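PDB 3U07: DUF1254 domain-containing protein from Vibrio parahaemolyticus, which is of unknown function but belongs to the DUF1254/DUF1214 family and probably carries a signal peptide for export. Local coordinates for residues 351-356 and 407-412; 76-81 and 358-363. The protein carries 2 engineered substitutions. All blocks are in the same frame, centred on the assembly; numbering follows the deposited sequence.

Interaction 1 (351-356 and 407-412)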
# COMPACT_ATOMS: atom_id res chain seq x y z
N THR A 351 6.67 -11.75 -11.42
CA THR A 351 7.34 -10.76 -12.26
C THR A 351 8.84 -10.76 -12.03
O THR A 351 9.31 -11.00 -10.92
CB THR A 351 6.77 -9.35 -11.97
OG1 THR A 351 5.34 -9.37 -12.08
CG2 THR A 351 7.34 -8.32 -12.94
N ILE A 352 9.60 -10.49 -13.09
CA ILE A 352 11.05 -10.47 -13.02
C ILE A 352 11.63 -9.07 -12.94
O ILE A 352 11.24 -8.18 -13.70
CB ILE A 352 11.67 -11.18 -14.25
CG1 ILE A 352 11.17 -12.63 -14.31
CG2 ILE A 352 13.19 -11.13 -14.18
CD1 ILE A 352 11.40 -13.42 -13.03
N TYR A 353 12.56 -8.87 -12.01
CA TYR A 353 13.20 -7.58 -11.81
C TYR A 353 14.72 -7.77 -11.72
O TYR A 353 15.19 -8.80 -11.24
CB TYR A 353 12.72 -6.93 -10.51
CG TYR A 353 11.23 -6.69 -10.43
CD1 TYR A 353 10.68 -5.46 -10.83
CD2 TYR A 353 10.37 -7.67 -9.96
CE1 TYR A 353 9.31 -5.23 -10.75
CE2 TYR A 353 8.99 -7.45 -9.88
CZ TYR A 353 8.48 -6.23 -10.28
OH TYR A 353 7.12 -6.02 -10.19
N GLY A 354 15.47 -6.77 -12.17
CA GLY A 354 16.92 -6.86 -12.09
C GLY A 354 17.34 -6.41 -10.71
O GLY A 354 16.78 -5.46 -10.17
N ASN A 355 18.32 -7.08 -10.11
CA ASN A 355 18.77 -6.70 -8.78
C ASN A 355 19.45 -5.33 -8.75
O ASN A 355 19.44 -4.64 -7.73
CB ASN A 355 19.75 -7.74 -8.22
CG ASN A 355 19.07 -9.00 -7.76
OD1 ASN A 355 18.69 -9.84 -8.57
ND2 ASN A 355 18.89 -9.13 -6.45
N ASP A 356 20.04 -4.95 -9.88
CA ASP A 356 20.77 -3.69 -10.00
C ASP A 356 19.94 -2.41 -9.89
O ASP A 356 20.29 -1.51 -9.13
CB ASP A 356 21.58 -3.68 -11.30
CG ASP A 356 20.72 -3.91 -12.53
OD1 ASP A 356 21.27 -3.89 -13.65
OD2 ASP A 356 19.50 -4.13 -12.37
N PRO A 407 22.00 -10.72 -12.42
CA PRO A 407 21.26 -11.17 -11.25
C PRO A 407 19.84 -10.59 -11.29
O PRO A 407 19.65 -9.42 -11.64
CB PRO A 407 22.08 -10.61 -10.09
CG PRO A 407 23.48 -10.66 -10.63
CD PRO A 407 23.29 -10.12 -12.03
N PHE A 408 18.85 -11.41 -10.95
CA PHE A 408 17.47 -10.97 -10.96
C PHE A 408 16.73 -11.59 -9.79
O PHE A 408 17.24 -12.49 -9.12
CB PHE A 408 16.79 -11.40 -12.27
CG PHE A 408 16.64 -12.91 -12.41
CD1 PHE A 408 15.49 -13.55 -11.95
CD2 PHE A 408 17.64 -13.67 -13.00
CE1 PHE A 408 15.34 -14.93 -12.07
CE2 PHE A 408 17.50 -15.06 -13.14
CZ PHE A 408 16.35 -15.69 -12.68
N TYR A 409 15.53 -11.08 -9.52
CA TYR A 409 14.70 -11.64 -8.48
C TYR A 409 13.29 -11.71 -9.02
O TYR A 409 12.95 -11.01 -9.98
CB TYR A 409 14.75 -10.83 -7.18
CG TYR A 409 14.33 -9.38 -7.28
CD1 TYR A 409 15.24 -8.40 -7.69
CD2 TYR A 409 13.04 -8.98 -6.93
CE1 TYR A 409 14.87 -7.06 -7.74
CE2 TYR A 409 12.66 -7.64 -6.98
CZ TYR A 409 13.58 -6.69 -7.38
OH TYR A 409 13.23 -5.36 -7.43
N ALA A 410 12.48 -12.58 -8.44
CA ALA A 410 11.11 -12.74 -8.89
C ALA A 410 10.16 -12.38 -7.77
O ALA A 410 10.39 -12.74 -6.62
CB ALA A 410 10.88 -14.19 -9.34
N ILE A 411 9.11 -11.64 -8.12
CA ILE A 411 8.10 -11.24 -7.15
C ILE A 411 6.78 -11.90 -7.52
O ILE A 411 6.27 -11.69 -8.62
CB ILE A 411 7.86 -9.71 -7.16
CG1 ILE A 411 9.08 -8.97 -6.60
CG2 ILE A 411 6.59 -9.39 -6.36
CD1 ILE A 411 9.34 -9.22 -5.12
N MSE A 412 6.23 -12.71 -6.62
CA MSE A 412 4.96 -13.35 -6.89
C MSE A 412 3.88 -12.56 -6.14
O MSE A 412 4.03 -12.23 -4.96
CB MSE A 412 4.97 -14.81 -6.41
CG MSE A 412 3.77 -15.62 -6.90
SE MSE A 412 3.97 -17.54 -6.61
CE MSE A 412 5.76 -17.72 -7.29
O HOH W 1 4.12 -10.33 -9.95

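Interaction 2 (76-81 and 358-363)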
# COMPACT_ATOMS: atom_id res chain seq x y z
N PRO A 76 11.98 0.49 -6.00
CA PRO A 76 11.01 0.25 -7.07
C PRO A 76 10.20 -1.04 -6.91
O PRO A 76 9.43 -1.18 -5.96
CB PRO A 76 11.88 0.24 -8.32
CG PRO A 76 12.92 1.26 -7.99
CD PRO A 76 13.29 0.88 -6.57
N THR A 77 10.39 -1.98 -7.84
CA THR A 77 9.68 -3.26 -7.83
C THR A 77 8.17 -3.01 -7.91
O THR A 77 7.41 -3.46 -7.04
CB THR A 77 9.98 -4.07 -6.55
OG1 THR A 77 11.39 -4.11 -6.33
CG2 THR A 77 9.48 -5.50 -6.70
N ILE A 78 7.74 -2.30 -8.95
CA ILE A 78 6.33 -1.97 -9.14
C ILE A 78 5.58 -2.94 -10.06
O ILE A 78 6.16 -3.54 -10.96
CB ILE A 78 6.16 -0.54 -9.70
CG1 ILE A 78 4.70 -0.09 -9.59
CG2 ILE A 78 6.64 -0.49 -11.15
CD1 ILE A 78 4.42 1.30 -10.14
N ASN A 79 4.28 -3.06 -9.80
CA ASN A 79 3.37 -3.94 -10.54
C ASN A 79 3.42 -3.86 -12.06
O ASN A 79 3.47 -2.77 -12.63
CB ASN A 79 1.93 -3.68 -10.12
CG ASN A 79 1.66 -4.06 -8.68
OD1 ASN A 79 2.54 -3.97 -7.82
ND2 ASN A 79 0.42 -4.46 -8.39
N ASN A 80 3.39 -5.02 -12.70
CA ASN A 80 3.35 -5.11 -14.16
C ASN A 80 1.92 -5.61 -14.39
O ASN A 80 1.53 -5.95 -15.52
CB ASN A 80 4.36 -6.14 -14.67
CG ASN A 80 4.45 -6.16 -16.19
OD1 ASN A 80 4.48 -5.12 -16.84
ND2 ASN A 80 4.52 -7.36 -16.76
N ASP A 81 1.15 -5.63 -13.31
CA ASP A 81 -0.24 -6.10 -13.32
C ASP A 81 -1.31 -5.03 -13.50
O ASP A 81 -2.33 -5.28 -14.13
CB ASP A 81 -0.56 -6.84 -12.01
CG ASP A 81 0.47 -7.89 -11.64
OD1 ASP A 81 1.10 -8.48 -12.55
OD2 ASP A 81 0.65 -8.15 -10.43
N ARG A 358 16.36 -2.63 -9.65
CA ARG A 358 15.07 -2.98 -9.07
C ARG A 358 13.91 -2.64 -10.00
O ARG A 358 12.80 -2.38 -9.55
CB ARG A 358 14.89 -2.27 -7.74
CG ARG A 358 15.74 -2.86 -6.63
CD ARG A 358 15.79 -1.90 -5.46
NE ARG A 358 16.14 -2.57 -4.22
CZ ARG A 358 15.95 -2.03 -3.02
NH1 ARG A 358 15.42 -0.82 -2.91
NH2 ARG A 358 16.28 -2.71 -1.92
N LEU A 359 14.19 -2.64 -11.30
CA LEU A 359 13.17 -2.36 -12.31
C LEU A 359 13.04 -3.58 -13.20
O LEU A 359 13.88 -4.48 -13.16
CB LEU A 359 13.59 -1.18 -13.18
CG LEU A 359 14.02 0.16 -12.57
CD1 LEU A 359 14.30 1.13 -13.70
CD2 LEU A 359 12.94 0.70 -11.65
N MSE A 360 11.97 -3.62 -13.99
CA MSE A 360 11.79 -4.74 -14.91
C MSE A 360 12.95 -4.67 -15.89
O MSE A 360 13.55 -3.61 -16.09
CB MSE A 360 10.46 -4.61 -15.65
CG MSE A 360 9.34 -5.39 -14.98
SE MSE A 360 7.58 -4.86 -15.56
CE MSE A 360 7.07 -3.83 -14.01
N ALA A 361 13.28 -5.80 -16.51
CA ALA A 361 14.40 -5.85 -17.43
C ALA A 361 13.99 -5.97 -18.89
O ALA A 361 13.07 -6.72 -19.23
CB ALA A 361 15.35 -6.98 -17.06
N LYS A 362 14.69 -5.23 -19.74
CA LYS A 362 14.43 -5.23 -21.16
C LYS A 362 14.66 -6.59 -21.80
O LYS A 362 15.62 -7.29 -21.47
CB LYS A 362 15.33 -4.20 -21.85
CG LYS A 362 15.26 -4.21 -23.38
CD LYS A 362 16.16 -3.15 -23.98
CE LYS A 362 15.39 -2.29 -24.97
NZ LYS A 362 14.21 -1.65 -24.31
N ASN A 363 13.75 -6.98 -22.69
CA ASN A 363 13.86 -8.23 -23.42
C ASN A 363 13.05 -8.03 -24.70
O ASN A 363 12.19 -7.15 -24.75
CB ASN A 363 13.38 -9.42 -22.58
CG ASN A 363 11.92 -9.34 -22.20
OD1 ASN A 363 11.03 -9.67 -23.00
ND2 ASN A 363 11.65 -8.92 -20.97

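Interaction 1 (351-356 and 407-412)
The ring of Tyr-409 takes the CB methylene of Tyr-353 over one face and the side-chain oxygen of Asn-355 at its edge. Tyr-353 CB stands 3.6 Å from the Tyr-409 ring centroid and 25° off its normal, which meets the criteria for a CH-pi contact. It is offset toward the rim, with its shortest approach, 3.3 Å, to Tyr-409 CZ. The two tyrosine rings are nearly parallel, their planes 17° apart, but with centroids 5.3 Å apart they have slid past one another and barely overlap. CG of Tyr-409 sits between its backbone N and carbonyl carbon (chi1 58°). Beyond Tyr-409, Tyr-353 CE2 rests 3.6 Å from Ile-411 CG1, the two side chains crossing at about a right angle.

Tyr-353, Tyr-409 and Ile-411 lie on one face of the pairing between the central strands, 347-354 and 408-417, of a four-stranded antiparallel sheet. Thr-351 with Ile-411 and Tyr-353 with Tyr-409 are hydrogen-bonded pairs, each closed by two backbone hydrogen bonds. Past the regular pairing, Asn-355 N donates to Pro-407 O at 3.1 Å. On the opposite face Ile-352 sends CD1 to Ala-410 CB at 3.8 Å; its CG2 also reaches Phe-408 CD1 at 4.0 Å.

The polar ends find partners farther off. Tyr-353 OH bonds to Ile-78 O and Arg-413 NH1, Tyr-409 OH to Thr-77 OG1, while Asn-355 is held through ND2 by Asp-320 and through OD1 by Lys-327. A water bridges Thr-351 OG1 and the backbone oxygen of Ile-411, to which it donates at 2.9 Å.

Interaction 2 (76-81 and 358-363)
Asn-80 lies against the end of selenomethionine Met-360 from its CB outward. Asn-80 CB is 3.6 Å from both SE and CE of Met-360. Asn-80 CG, anti to the backbone N (chi1 -174°), comes to 3.4 Å from Met-360 SE, and OD1 reaches the same distance from it. ND2 is farther from the selenium and hydrogen-bonds to Ser-369 OG instead, which helps fix the rotation of the amide. The Met-360 chain bends at chi3 (-104°), and its methyl CE ends 3.2 Å from the backbone oxygen of Ile-78.

Neither segment forms a helix or strand. This is a loop-to-loop contact at the surface, joining the loop ahead of strand 82-90, in the DUF1254 family region, to the loop between strands 347-354 and 369-371 in the DUF1214 region. One backbone hydrogen bond spans it, Thr-77 N to Arg-358 O at 3.0 Å, moderately bent at the hydrogen (147°); both residues have left-handed backbone conformations.

Beside that bond, Pro-76, the first residue modelled after 63-75, packs its ring on the other loop. Its CB lies 3.5 Å from Leu-359 CD2, and its CD is 3.7 Å from Arg-358 CB, where the proline and arginine side chains cross at about a right angle.

Overall arrangement
From the N terminus, the chain leaves helix 26-52 and, after an unmodelled break at 63-75, reaches 76-81 ahead of strand 82-90. Interaction 2 closes when 358-363 returns to that loop 277 residues later. Interaction 1 starts just before this return, at 351-356, and closes across 51 residues at 407-412, so the two contacts cross along the sequence. Their centres lie about 8 Å apart, and they touch directly, as where Ile-411 CG1 packs on Thr-77 CG2. Interaction 1 joins two strands of one sheet, whereas interaction 2 brings a DUF1254-region loop alongside that sheet.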